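DNA-binding protein reb1 (Schizosaccharomyces pombe, PDB 5EYB) binds specific DNA sites in the rRNA gene enhancer and promoter and upstream of many RNA polymerase II genes, and has a role in terminating RNA polymerase I transcription. Local coordinates at residues 97-102 / 158-163; 128-133 / 166-171. All coordinates share one frame; numbering follows the deposited sequence.

Interaction 1: 97-102 / 158-163; sequences GDFGVQ and YHHVRR. With nucleotides of chain C; nucleotides of chain B.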
loop_
_atom_site.group_PDB
_atom_site.type_symbol
_atom_site.label_atom_id
_atom_site.label_comp_id
_atom_site.label_asym_id
_atom_site.label_seq_id
_atom_site.Cartn_x
_atom_site.Cartn_y
_atom_site.Cartn_z
ATOM N N GLY A 97 -1.607 -14.667 -6.567
ATOM C CA GLY A 97 -1.004 -13.365 -6.356
ATOM C C GLY A 97 -0.148 -12.932 -7.526
ATOM O O GLY A 97 -0.408 -13.314 -8.666
ATOM N N ASP A 98 0.882 -12.142 -7.235
ATOM C CA ASP A 98 1.742 -11.572 -8.266
ATOM C C ASP A 98 2.317 -12.633 -9.197
ATOM O O ASP A 98 2.601 -13.757 -8.785
ATOM C CB ASP A 98 2.879 -10.769 -7.628
ATOM C CG ASP A 98 2.404 -9.448 -7.041
ATOM O OD1 ASP A 98 1.312 -8.984 -7.427
ATOM O OD2 ASP A 98 3.122 -8.871 -6.199
ATOM N N PHE A 99 2.466 -12.261 -10.463
ATOM C CA PHE A 99 2.972 -13.162 -11.487
ATOM C C PHE A 99 4.490 -13.200 -11.493
ATOM O O PHE A 99 5.145 -12.162 -11.466
ATOM C CB PHE A 99 2.454 -12.744 -12.861
ATOM C CG PHE A 99 1.076 -13.249 -13.168
ATOM C CD1 PHE A 99 -0.006 -12.860 -12.402
ATOM C CD2 PHE A 99 0.864 -14.108 -14.231
ATOM C CE1 PHE A 99 -1.278 -13.328 -12.687
ATOM C CE2 PHE A 99 -0.404 -14.576 -14.522
ATOM C CZ PHE A 99 -1.474 -14.184 -13.749
ATOM N N GLY A 100 5.043 -14.406 -11.529
ATOM C CA GLY A 100 6.482 -14.583 -11.580
ATOM C C GLY A 100 7.046 -14.170 -12.923
ATOM O O GLY A 100 6.335 -14.151 -13.928
ATOM N N VAL A 101 8.335 -13.847 -12.938
ATOM C CA VAL A 101 9.003 -13.361 -14.139
ATOM C C VAL A 101 8.954 -14.366 -15.290
ATOM O O VAL A 101 8.997 -13.982 -16.459
ATOM C CB VAL A 101 10.475 -13.004 -13.842
ATOM C CG1 VAL A 101 10.549 -11.896 -12.803
ATOM C CG2 VAL A 101 11.242 -14.232 -13.370
ATOM N N GLN A 102 8.857 -15.650 -14.962
ATOM C CA GLN A 102 8.799 -16.686 -15.985
ATOM C C GLN A 102 7.384 -16.815 -16.534
ATOM O O GLN A 102 7.187 -17.186 -17.689
ATOM C CB GLN A 102 9.277 -18.030 -15.429
ATOM C CG GLN A 102 9.453 -19.112 -16.487
ATOM C CD GLN A 102 10.578 -18.802 -17.459
ATOM O OE1 GLN A 102 11.499 -18.048 -17.141
ATOM N NE2 GLN A 102 10.507 -19.383 -18.652
ATOM N N TYR A 158 -6.588 -14.790 -16.979
ATOM C CA TYR A 158 -7.515 -14.002 -17.779
ATOM C C TYR A 158 -7.524 -12.527 -17.359
ATOM O O TYR A 158 -7.472 -11.636 -18.210
ATOM C CB TYR A 158 -8.921 -14.597 -17.681
ATOM C CG TYR A 158 -10.026 -13.711 -18.226
ATOM C CD1 TYR A 158 -10.296 -13.658 -19.589
ATOM C CD2 TYR A 158 -10.813 -12.945 -17.372
ATOM C CE1 TYR A 158 -11.303 -12.859 -20.083
ATOM C CE2 TYR A 158 -11.822 -12.146 -17.857
ATOM C CZ TYR A 158 -12.068 -12.106 -19.212
ATOM O OH TYR A 158 -13.076 -11.303 -19.695
ATOM N N HIS A 159 -7.583 -12.270 -16.052
ATOM C CA HIS A 159 -7.562 -10.897 -15.542
ATOM C C HIS A 159 -6.228 -10.226 -15.820
ATOM O O HIS A 159 -6.174 -9.056 -16.199
ATOM C CB HIS A 159 -7.841 -10.863 -14.040
ATOM C CG HIS A 159 -9.278 -11.074 -13.681
ATOM N ND1 HIS A 159 -10.315 -10.495 -14.380
ATOM C CD2 HIS A 159 -9.851 -11.799 -12.690
ATOM C CE1 HIS A 159 -11.464 -10.855 -13.836
ATOM N NE2 HIS A 159 -11.210 -11.647 -12.808
ATOM N N HIS A 160 -5.153 -10.980 -15.620
ATOM C CA HIS A 160 -3.801 -10.479 -15.820
ATOM C C HIS A 160 -3.583 -9.977 -17.240
ATOM O O HIS A 160 -3.103 -8.863 -17.444
ATOM C CB HIS A 160 -2.785 -11.571 -15.500
ATOM C CG HIS A 160 -1.368 -11.161 -15.742
ATOM N ND1 HIS A 160 -0.591 -10.565 -14.773
ATOM C CD2 HIS A 160 -0.592 -11.243 -16.849
ATOM C CE1 HIS A 160 0.607 -10.307 -15.268
ATOM N NE2 HIS A 160 0.631 -10.707 -16.527
ATOM N N VAL A 161 -3.941 -10.808 -18.216
ATOM C CA VAL A 161 -3.751 -10.482 -19.622
ATOM C C VAL A 161 -4.489 -9.201 -20.004
ATOM O O VAL A 161 -3.933 -8.332 -20.680
ATOM C CB VAL A 161 -4.223 -11.636 -20.533
ATOM C CG1 VAL A 161 -4.259 -11.195 -21.989
ATOM C CG2 VAL A 161 -3.322 -12.851 -20.361
ATOM N N ARG A 162 -5.735 -9.085 -19.556
ATOM C CA ARG A 162 -6.552 -7.911 -19.848
ATOM C C ARG A 162 -5.928 -6.637 -19.288
ATOM O O ARG A 162 -5.871 -5.613 -19.971
ATOM C CB ARG A 162 -7.965 -8.097 -19.292
ATOM C CG ARG A 162 -8.810 -9.055 -20.110
ATOM C CD ARG A 162 -10.023 -9.533 -19.340
ATOM N NE ARG A 162 -10.918 -8.452 -18.937
ATOM C CZ ARG A 162 -11.802 -7.867 -19.741
ATOM N NH1 ARG A 162 -11.904 -8.241 -21.009
ATOM N NH2 ARG A 162 -12.578 -6.896 -19.277
ATOM N N ARG A 163 -5.450 -6.710 -18.050
ATOM C CA ARG A 163 -4.831 -5.562 -17.407
ATOM C C ARG A 163 -3.513 -5.209 -18.090
ATOM O O ARG A 163 -3.195 -4.034 -18.271
ATOM C CB ARG A 163 -4.609 -5.832 -15.916
ATOM C CG ARG A 163 -4.234 -4.598 -15.114
ATOM C CD ARG A 163 -4.444 -4.803 -13.619
ATOM N NE ARG A 163 -5.857 -4.818 -13.239
ATOM C CZ ARG A 163 -6.563 -5.923 -13.013
ATOM N NH1 ARG A 163 -5.992 -7.114 -13.127
ATOM N NH2 ARG A 163 -7.843 -5.839 -12.670
ATOM P P DC C 16 -1.774 -8.572 -11.883
ATOM O OP1 DC C 16 -0.798 -9.569 -12.367
ATOM O OP2 DC C 16 -2.800 -8.034 -12.804
ATOM O "O5'" DC C 16 -2.544 -9.188 -10.634
ATOM C "C5'" DC C 16 -1.827 -9.586 -9.490
ATOM C "C4'" DC C 16 -2.783 -10.072 -8.427
ATOM O "O4'" DC C 16 -3.560 -8.947 -7.937
ATOM C "C3'" DC C 16 -3.797 -11.113 -8.918
ATOM O "O3'" DC C 16 -3.879 -12.194 -8.016
ATOM C "C2'" DC C 16 -5.107 -10.343 -8.968
ATOM C "C1'" DC C 16 -4.912 -9.325 -7.863
ATOM N N1 DC C 16 -5.753 -8.127 -8.044
ATOM C C2 DC C 16 -6.749 -7.837 -7.111
ATOM O O2 DC C 16 -6.888 -8.577 -6.133
ATOM N N3 DC C 16 -7.525 -6.743 -7.302
ATOM C C4 DC C 16 -7.338 -5.971 -8.376
ATOM N N4 DC C 16 -8.126 -4.901 -8.525
ATOM C C5 DC C 16 -6.335 -6.263 -9.341
ATOM C C6 DC C 16 -5.580 -7.346 -9.143
ATOM P P DG B 8 -14.721 -11.668 -22.957
ATOM O OP1 DG B 8 -15.068 -11.096 -24.276
ATOM O OP2 DG B 8 -13.335 -11.568 -22.451
ATOM O "O5'" DG B 8 -15.688 -11.027 -21.861
ATOM C "C5'" DG B 8 -17.088 -11.089 -22.048
ATOM C "C4'" DG B 8 -17.812 -10.094 -21.155
ATOM O "O4'" DG B 8 -18.200 -10.733 -19.913
ATOM C "C3'" DG B 8 -17.025 -8.847 -20.768
ATOM O "O3'" DG B 8 -17.908 -7.730 -20.761
ATOM C "C2'" DG B 8 -16.513 -9.181 -19.365
ATOM C "C1'" DG B 8 -17.640 -10.047 -18.810
ATOM N N9 DG B 8 -17.199 -11.053 -17.846
ATOM C C8 DG B 8 -16.149 -11.929 -17.987
ATOM N N7 DG B 8 -16.004 -12.734 -16.973
ATOM C C5 DG B 8 -17.030 -12.377 -16.105
ATOM C C6 DG B 8 -17.378 -12.904 -14.837
ATOM O O6 DG B 8 -16.832 -13.820 -14.209
ATOM N N1 DG B 8 -18.482 -12.259 -14.296
ATOM C C2 DG B 8 -19.167 -11.234 -14.900
ATOM N N2 DG B 8 -20.209 -10.738 -14.218
ATOM N N3 DG B 8 -18.853 -10.729 -16.088
ATOM C C4 DG B 8 -17.777 -11.348 -16.630
ATOM P P DT C 17 -4.855 -13.429 -8.333
ATOM O OP1 DT C 17 -4.190 -14.654 -7.843
ATOM O OP2 DT C 17 -5.305 -13.357 -9.743
ATOM O "O5'" DT C 17 -6.118 -13.144 -7.407
ATOM C "C5'" DT C 17 -5.953 -13.014 -6.013
ATOM C "C4'" DT C 17 -7.297 -13.042 -5.315
ATOM O "O4'" DT C 17 -8.034 -11.828 -5.622
ATOM C "C3'" DT C 17 -8.212 -14.203 -5.709
ATOM O "O3'" DT C 17 -8.899 -14.658 -4.558
ATOM C "C2'" DT C 17 -9.166 -13.562 -6.716
ATOM C "C1'" DT C 17 -9.304 -12.159 -6.142
ATOM N N1 DT C 17 -9.681 -11.122 -7.148
ATOM C C2 DT C 17 -10.827 -10.380 -6.955
ATOM O O2 DT C 17 -11.572 -10.530 -6.001
ATOM N N3 DT C 17 -11.073 -9.448 -7.923
ATOM C C4 DT C 17 -10.308 -9.182 -9.044
ATOM O O4 DT C 17 -10.616 -8.319 -9.858
ATOM C C5 DT C 17 -9.122 -9.990 -9.191
ATOM C C7 DT C 17 -8.218 -9.789 -10.372
ATOM C C6 DT C 17 -8.865 -10.911 -8.243
#
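F99 and H160 lay their rings face to face in the Myb-associated domain of Reb1, where helix 154-164, which faces the DNA bases, consistent with a recognition helix in a domain related to the helix-turn-helix class, is joined to the loop that leads into helix 101-116. The ring centroids are 3.8 Å apart and the planes 21° from parallel, with H160 ND1 lying over the middle of the phenyl face. With CG anti to the backbone N (chi1 177°), the imidazole lies along the phenyl, the two side chains running past each other in opposite directions; CB of H160 meets CZ of F99. This is the tight part of the contact, backed by I107, which touches both side chains, while R152 makes a cation-pi contact with F99. The flat, apolar phenyl suits a place against an imidazole whose N-H is used at the rim: ND1 gives a hydrogen bond of 2.6 Å to OP1 of DC16 of chain C, near the imidazole plane and at 154°. Were F99 an alanine, H160 would probably lose its stacking partner and be freer to turn away from the phosphate.

The solvent side is looser. There D98 turns away from the helix, exposed, its carboxylate making a long, weak ion pair with R13. The DNA-facing atoms, by contrast, are gripped: G97, with the positive phi that glycine tolerates well, gives its backbone N to OP1 of DT17 of chain C at 2.9 Å. On the helix, C5 of DC16 lies over the centre of one face of the R163 guanidinium, whose NH1 makes a weak 3.3 Å bond to OP2 of that nucleotide. H159 brings CD2 within 3.5 Å of the thymine methyl carbon C7 of DT17.

Interaction 2: 128-133 / 166-171; sequences QIWAGK and NPFEDR. With nucleotides of chain B.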
loop_
_atom_site.group_PDB
_atom_site.type_symbol
_atom_site.label_atom_id
_atom_site.label_comp_id
_atom_site.label_asym_id
_atom_site.label_seq_id
_atom_site.Cartn_x
_atom_site.Cartn_y
_atom_site.Cartn_z
ATOM N N GLN A 128 -9.148 -6.235 -29.373
ATOM C CA GLN A 128 -9.942 -7.449 -29.513
ATOM C C GLN A 128 -10.162 -8.125 -28.161
ATOM O O GLN A 128 -11.210 -8.725 -27.925
ATOM C CB GLN A 128 -9.273 -8.415 -30.488
ATOM C CG GLN A 128 -9.338 -7.961 -31.935
ATOM C CD GLN A 128 -10.764 -7.807 -32.429
ATOM O OE1 GLN A 128 -11.557 -8.745 -32.373
ATOM N NE2 GLN A 128 -11.097 -6.615 -32.909
ATOM N N ILE A 129 -9.174 -8.027 -27.278
ATOM C CA ILE A 129 -9.321 -8.532 -25.919
ATOM C C ILE A 129 -10.450 -7.782 -25.222
ATOM O O ILE A 129 -11.288 -8.382 -24.545
ATOM C CB ILE A 129 -8.019 -8.376 -25.102
ATOM C CG1 ILE A 129 -6.918 -9.289 -25.644
ATOM C CG2 ILE A 129 -8.265 -8.686 -23.639
ATOM C CD1 ILE A 129 -7.136 -10.752 -25.360
ATOM N N TRP A 130 -10.474 -6.468 -25.415
ATOM C CA TRP A 130 -11.426 -5.596 -24.734
ATOM C C TRP A 130 -12.650 -5.240 -25.581
ATOM O O TRP A 130 -13.386 -4.314 -25.251
ATOM C CB TRP A 130 -10.723 -4.311 -24.290
ATOM C CG TRP A 130 -9.832 -4.497 -23.111
ATOM C CD1 TRP A 130 -8.525 -4.890 -23.122
ATOM C CD2 TRP A 130 -10.181 -4.297 -21.737
ATOM N NE1 TRP A 130 -8.039 -4.947 -21.838
ATOM C CE2 TRP A 130 -9.037 -4.589 -20.971
ATOM C CE3 TRP A 130 -11.350 -3.902 -21.084
ATOM C CZ2 TRP A 130 -9.030 -4.497 -19.581
ATOM C CZ3 TRP A 130 -11.341 -3.810 -19.708
ATOM C CH2 TRP A 130 -10.188 -4.107 -18.969
ATOM N N ALA A 131 -12.875 -5.980 -26.661
ATOM C CA ALA A 131 -13.985 -5.686 -27.564
ATOM C C ALA A 131 -15.317 -6.235 -27.057
ATOM O O ALA A 131 -16.023 -6.925 -27.790
ATOM C CB ALA A 131 -13.692 -6.237 -28.950
ATOM N N GLY A 132 -15.658 -5.925 -25.808
ATOM C CA GLY A 132 -16.899 -6.396 -25.216
ATOM C C GLY A 132 -16.972 -7.910 -25.142
ATOM O O GLY A 132 -16.682 -8.505 -24.106
ATOM N N LYS A 133 -17.361 -8.533 -26.251
ATOM C CA LYS A 133 -17.371 -9.988 -26.358
ATOM C C LYS A 133 -16.279 -10.445 -27.321
ATOM O O LYS A 133 -16.402 -10.276 -28.533
ATOM C CB LYS A 133 -18.738 -10.496 -26.825
ATOM C CG LYS A 133 -19.906 -10.066 -25.946
ATOM C CD LYS A 133 -19.779 -10.597 -24.523
ATOM C CE LYS A 133 -20.926 -10.098 -23.648
ATOM N NZ LYS A 133 -20.874 -10.640 -22.261
ATOM N N ASN A 166 -4.111 -3.684 -22.777
ATOM C CA ASN A 166 -5.301 -2.859 -22.897
ATOM C C ASN A 166 -5.088 -1.761 -23.930
ATOM O O ASN A 166 -3.951 -1.373 -24.192
ATOM C CB ASN A 166 -5.666 -2.259 -21.537
ATOM C CG ASN A 166 -4.557 -1.404 -20.963
ATOM O OD1 ASN A 166 -4.514 -0.192 -21.181
ATOM N ND2 ASN A 166 -3.649 -2.033 -20.225
ATOM N N PRO A 167 -6.183 -1.267 -24.530
ATOM C CA PRO A 167 -6.111 -0.202 -25.536
ATOM C C PRO A 167 -6.094 1.195 -24.920
ATOM O O PRO A 167 -5.878 2.179 -25.627
ATOM C CB PRO A 167 -7.384 -0.417 -26.350
ATOM C CG PRO A 167 -8.356 -0.933 -25.346
ATOM C CD PRO A 167 -7.554 -1.794 -24.398
ATOM N N PHE A 168 -6.324 1.272 -23.614
ATOM C CA PHE A 168 -6.376 2.550 -22.917
ATOM C C PHE A 168 -4.972 3.071 -22.637
ATOM O O PHE A 168 -3.998 2.323 -22.710
ATOM C CB PHE A 168 -7.164 2.412 -21.615
ATOM C CG PHE A 168 -8.445 1.636 -21.763
ATOM C CD1 PHE A 168 -9.588 2.243 -22.258
ATOM C CD2 PHE A 168 -8.505 0.296 -21.411
ATOM C CE1 PHE A 168 -10.769 1.532 -22.399
ATOM C CE2 PHE A 168 -9.684 -0.422 -21.549
ATOM C CZ PHE A 168 -10.817 0.198 -22.043
ATOM N N GLU A 169 -4.873 4.357 -22.320
ATOM C CA GLU A 169 -3.585 4.977 -22.026
ATOM C C GLU A 169 -3.263 4.873 -20.540
ATOM O O GLU A 169 -3.825 5.601 -19.722
ATOM C CB GLU A 169 -3.578 6.443 -22.467
ATOM N N ASP A 170 -2.355 3.963 -20.199
ATOM C CA ASP A 170 -2.021 3.695 -18.804
ATOM C C ASP A 170 -1.046 4.724 -18.239
ATOM O O ASP A 170 0.102 4.813 -18.676
ATOM C CB ASP A 170 -1.438 2.286 -18.658
ATOM N N ARG A 171 -1.515 5.495 -17.264
ATOM C CA ARG A 171 -0.689 6.500 -16.603
ATOM C C ARG A 171 -1.241 6.829 -15.218
ATOM O O ARG A 171 -2.423 6.616 -14.943
ATOM C CB ARG A 171 -0.596 7.767 -17.456
ATOM C CG ARG A 171 -1.934 8.408 -17.773
ATOM C CD ARG A 171 -1.770 9.538 -18.773
ATOM N NE ARG A 171 -3.032 10.216 -19.054
ATOM C CZ ARG A 171 -3.447 11.312 -18.427
ATOM N NH1 ARG A 171 -2.697 11.860 -17.480
ATOM N NH2 ARG A 171 -4.610 11.862 -18.747
ATOM P P DG B 8 -14.721 -11.668 -22.957
ATOM O OP1 DG B 8 -15.068 -11.096 -24.276
ATOM O OP2 DG B 8 -13.335 -11.568 -22.451
ATOM O "O5'" DG B 8 -15.688 -11.027 -21.861
ATOM C "C5'" DG B 8 -17.088 -11.089 -22.048
ATOM C "C4'" DG B 8 -17.812 -10.094 -21.155
ATOM O "O4'" DG B 8 -18.200 -10.733 -19.913
ATOM C "C3'" DG B 8 -17.025 -8.847 -20.768
ATOM O "O3'" DG B 8 -17.908 -7.730 -20.761
ATOM C "C2'" DG B 8 -16.513 -9.181 -19.365
ATOM C "C1'" DG B 8 -17.640 -10.047 -18.810
ATOM N N9 DG B 8 -17.199 -11.053 -17.846
ATOM C C8 DG B 8 -16.149 -11.929 -17.987
ATOM N N7 DG B 8 -16.004 -12.734 -16.973
ATOM C C5 DG B 8 -17.030 -12.377 -16.105
ATOM C C6 DG B 8 -17.378 -12.904 -14.837
ATOM O O6 DG B 8 -16.832 -13.820 -14.209
ATOM N N1 DG B 8 -18.482 -12.259 -14.296
ATOM C C2 DG B 8 -19.167 -11.234 -14.900
ATOM N N2 DG B 8 -20.209 -10.738 -14.218
ATOM N N3 DG B 8 -18.853 -10.729 -16.088
ATOM C C4 DG B 8 -17.777 -11.348 -16.630
#
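W130 meets F168 in a T-shaped stack, the edge of the phenyl ring turned onto the face of the indole. The planes stand at 84° and the centroids of the two six-membered rings are 5.4 Å apart. F168 CE2 is the touching atom, above the indole but shifted toward its rim, 3.9 Å from W130 CE3. P167 crosses the tryptophan at about a right angle and puts its CD 3.5 Å from W130 CD1, while its CG lies over the centre of the F168 ring; a rigid, apolar proline suits this bridge, CD on the indole and CG over the phenyl. N166 runs alongside W130, pointing the same way, and packs its CB against NE1 at 3.6 Å. Its amide leads off and gives a weak bond to R163 O. R162 is both the polar partner and the cation-pi mate of W130; P204 touches both W130 and F168. The end of helix 122-129, in the Myb-associated domain, is thus joined to the loop between helices 154-164 and 176-189, in the first Myb-type region. With no hydrogen bond between the two segments, the join rests on apolar packing and on one phenyl edge, at CE2, meeting the electron-rich indole face.

How the interactions relate
Interaction 1 uses helix 154-164 directly; interaction 2 uses the loop that follows it, and R162 touches W130 and I129 of the latter. Its carbonyl O accepts the indole N-H of W130 at 2.9 Å, and its CG packs on I129 CG2 at 3.6 Å, although the centres of interactions 1 and 2 are about 16 Å apart. Interaction 1 sits against chain C of the DNA, whereas chain B passes near both: Y158 OH donates to OP2 of DG8 at 2.8 Å, and K133 CA comes within 3.3 Å of OP1 of that same phosphate. The helix thus spans both strands, with 97-102 meeting it at H160, and W130 and I129 of 128-133 at R162.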